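Side-chain contact in competence/damage-inducible protein CinA (Agrobacterium tumefaciens, PDB 2A9S), which is of uncertain function but belongs to the CinA family, named for bacterial competence and DNA damage, and probably acts as an amidohydrolase like its relatives: residues Thr59-Asn62 and Asp63-Arg66. Numbering follows the deposited sequence.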
ATOM      1  N   THR A  59      -1.117  -6.944   2.710  1.00 14.28           N
ATOM      2  CA  THR A  59      -1.708  -8.247   3.004  1.00 14.73           C
ATOM      3  C   THR A  59      -2.081  -8.211   4.476  1.00 17.88           C
ATOM      4  O   THR A  59      -1.412  -8.818   5.329  1.00 18.59           O
ATOM      5  CB  THR A  59      -0.722  -9.373   2.697  1.00 14.06           C
ATOM      6  OG1 THR A  59       0.526  -9.106   3.351  1.00 10.45           O
ATOM      7  CG2 THR A  59      -0.478  -9.467   1.171  1.00 11.56           C
ATOM      8  N   TYR A  60      -3.158  -7.469   4.718  1.00 20.24           N
ATOM      9  CA  TYR A  60      -3.585  -7.066   6.034  1.00 23.23           C
ATOM     10  C   TYR A  60      -4.170  -8.271   6.750  1.00 24.32           C
ATOM     11  O   TYR A  60      -4.083  -8.357   7.966  1.00 26.47           O
ATOM     12  CB  TYR A  60      -4.588  -5.874   5.950  1.00 24.13           C
ATOM     13  CG  TYR A  60      -4.484  -4.963   7.174  1.00 24.81           C
ATOM     14  CD1 TYR A  60      -3.253  -4.359   7.510  1.00 25.28           C
ATOM     15  CD2 TYR A  60      -5.585  -4.743   8.027  1.00 24.91           C
ATOM     16  CE1 TYR A  60      -3.113  -3.534   8.653  1.00 25.68           C
ATOM     17  CE2 TYR A  60      -5.455  -3.909   9.179  1.00 25.32           C
ATOM     18  CZ  TYR A  60      -4.213  -3.318   9.480  1.00 25.70           C
ATOM     19  OH  TYR A  60      -4.058  -2.504  10.586  1.00 24.77           O
ATOM     20  N   THR A  61      -4.748  -9.205   5.988  1.00 24.07           N
ATOM     21  CA  THR A  61      -5.259 -10.481   6.519  1.00 23.78           C
ATOM     22  C   THR A  61      -4.386 -11.707   6.229  1.00 24.43           C
ATOM     23  O   THR A  61      -3.552 -11.718   5.314  1.00 24.93           O
ATOM     24  CB  THR A  61      -6.636 -10.819   5.892  1.00 23.31           C
ATOM     25  OG1 THR A  61      -6.495 -10.837   4.461  1.00 22.64           O
ATOM     26  CG2 THR A  61      -7.699  -9.808   6.278  1.00 22.09           C
ATOM     27  N   ASN A  62      -4.622 -12.778   6.972  1.00 25.14           N
ATOM     28  CA  ASN A  62      -3.987 -14.066   6.660  1.00 25.59           C
ATOM     29  C   ASN A  62      -4.340 -14.685   5.291  1.00 25.27           C
ATOM     30  O   ASN A  62      -3.473 -15.289   4.640  1.00 24.41           O
ATOM     31  CB  ASN A  62      -4.193 -15.058   7.813  1.00 27.23           C
ATOM     32  CG  ASN A  62      -3.243 -14.800   8.979  1.00 29.73           C
ATOM     33  OD1 ASN A  62      -2.592 -13.742   9.068  1.00 33.29           O
ATOM     34  ND2 ASN A  62      -3.150 -15.765   9.877  1.00 34.97           N
ATOM     35  N   ASP A  63      -5.600 -14.535   4.868  1.00 24.81           N
ATOM     36  CA  ASP A  63      -6.028 -14.886   3.506  1.00 25.05           C
ATOM     37  C   ASP A  63      -5.146 -14.161   2.472  1.00 23.18           C
ATOM     38  O   ASP A  63      -4.616 -14.771   1.541  1.00 22.61           O
ATOM     39  CB  ASP A  63      -7.482 -14.451   3.261  1.00 25.93           C
ATOM     40  CG  ASP A  63      -8.515 -15.240   4.080  1.00 30.18           C
ATOM     41  OD1 ASP A  63      -8.398 -16.482   4.216  1.00 34.94           O
ATOM     42  OD2 ASP A  63      -9.504 -14.603   4.539  1.00 34.36           O
ATOM     43  N   ALA A  64      -4.989 -12.847   2.638  1.00 21.67           N
ATOM     44  CA  ALA A  64      -4.170 -12.081   1.706  1.00 19.86           C
ATOM     45  C   ALA A  64      -2.707 -12.588   1.643  1.00 19.04           C
ATOM     46  O   ALA A  64      -2.136 -12.692   0.550  1.00 18.64           O
ATOM     47  CB  ALA A  64      -4.237 -10.588   2.045  1.00 19.74           C
ATOM     48  N   LYS A  65      -2.108 -12.909   2.802  1.00 19.36           N
ATOM     49  CA  LYS A  65      -0.714 -13.404   2.856  1.00 18.91           C
ATOM     50  C   LYS A  65      -0.584 -14.682   2.024  1.00 20.08           C
ATOM     51  O   LYS A  65       0.312 -14.811   1.184  1.00 19.15           O
ATOM     52  CB  LYS A  65      -0.231 -13.630   4.295  1.00 18.65           C
ATOM     53  CG  LYS A  65      -0.137 -12.339   5.142  1.00 17.69           C
ATOM     54  CD  LYS A  65       0.205 -12.669   6.580  1.00 19.19           C
ATOM     55  CE  LYS A  65       0.356 -11.411   7.397  1.00 18.84           C
ATOM     56  NZ  LYS A  65      -0.887 -10.654   7.653  1.00 19.71           N
ATOM     57  N   ARG A  66      -1.543 -15.583   2.222  1.00 22.26           N
ATOM     58  CA  ARG A  66      -1.660 -16.827   1.431  1.00 24.66           C
ATOM     59  C   ARG A  66      -1.844 -16.592  -0.089  1.00 24.13           C
ATOM     60  O   ARG A  66      -1.005 -17.053  -0.864  1.00 24.90           O
ATOM     61  CB  ARG A  66      -2.774 -17.729   1.994  1.00 24.40           C
ATOM     62  CG  ARG A  66      -2.468 -18.383   3.348  1.00 27.06           C
ATOM     63  CD  ARG A  66      -3.604 -19.347   3.809  1.00 28.31           C
ATOM     64  NE  ARG A  66      -4.833 -18.638   4.204  1.00 37.61           N
ATOM     65  CZ  ARG A  66      -5.272 -18.490   5.462  1.00 39.36           C
ATOM     66  NH1 ARG A  66      -4.599 -19.009   6.484  1.00 41.09           N
ATOM     67  NH2 ARG A  66      -6.398 -17.817   5.704  1.00 40.30           N
TER
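With chi1 at 56°, Thr61 sets its OG1 between its own N and carbonyl carbon, where it faces the start of the helix and accepts from Ala64 N at 3.1 Å. Lys65 uses its torsions differently: CG lies anti to its carbonyl carbon, the chain runs extended through chi3, and a final turn at chi4 (70°) swings NZ back over the incoming loop. There Lys65 NZ donates to Thr59 O, 3.0 Å away, and also hydrogen-bonds to Ser33 OG. On the way Lys65 CG passes 3.5 Å from Thr61 O, the same oxygen that takes the first-turn bond from Lys65 N.

Thr61 is thus the N-cap of helix 62-69, in the short loop that joins strand 53-59 to that helix, and the chain doubles back so sharply that Thr59 CA sits 3.6 Å from Ala64 CB. Ala64 CB also lies 3.3 Å from Thr61 OG1. Thr59 OG1, by contrast, is buried with no polar partner.

Farther round the turn, Arg66 N closes a nearly straight bond on Asn62 O. The guanidinium of Arg66 comes back over Asn62 O, which lies against one face, offset toward the rim. Asp63 OD1 lies at the edge of that group, essentially in its plane, and forms a 2.8 Å salt bridge with Arg66 NH2, which approaches from above the carboxylate plane. The second subunit reaches this corner too: its Asp54 makes a weak hydrogen bond with Thr61 OG1, and its Arg55 packs on Asp63 and Ala64.

Chemically, the cap satisfies a first-turn amide, while the NZ of Lys65, a buried residue, is held by a backbone carbonyl and a serine hydroxyl; between them, Thr59 O and Ser33 OG fix where the bent end of Lys65 stands.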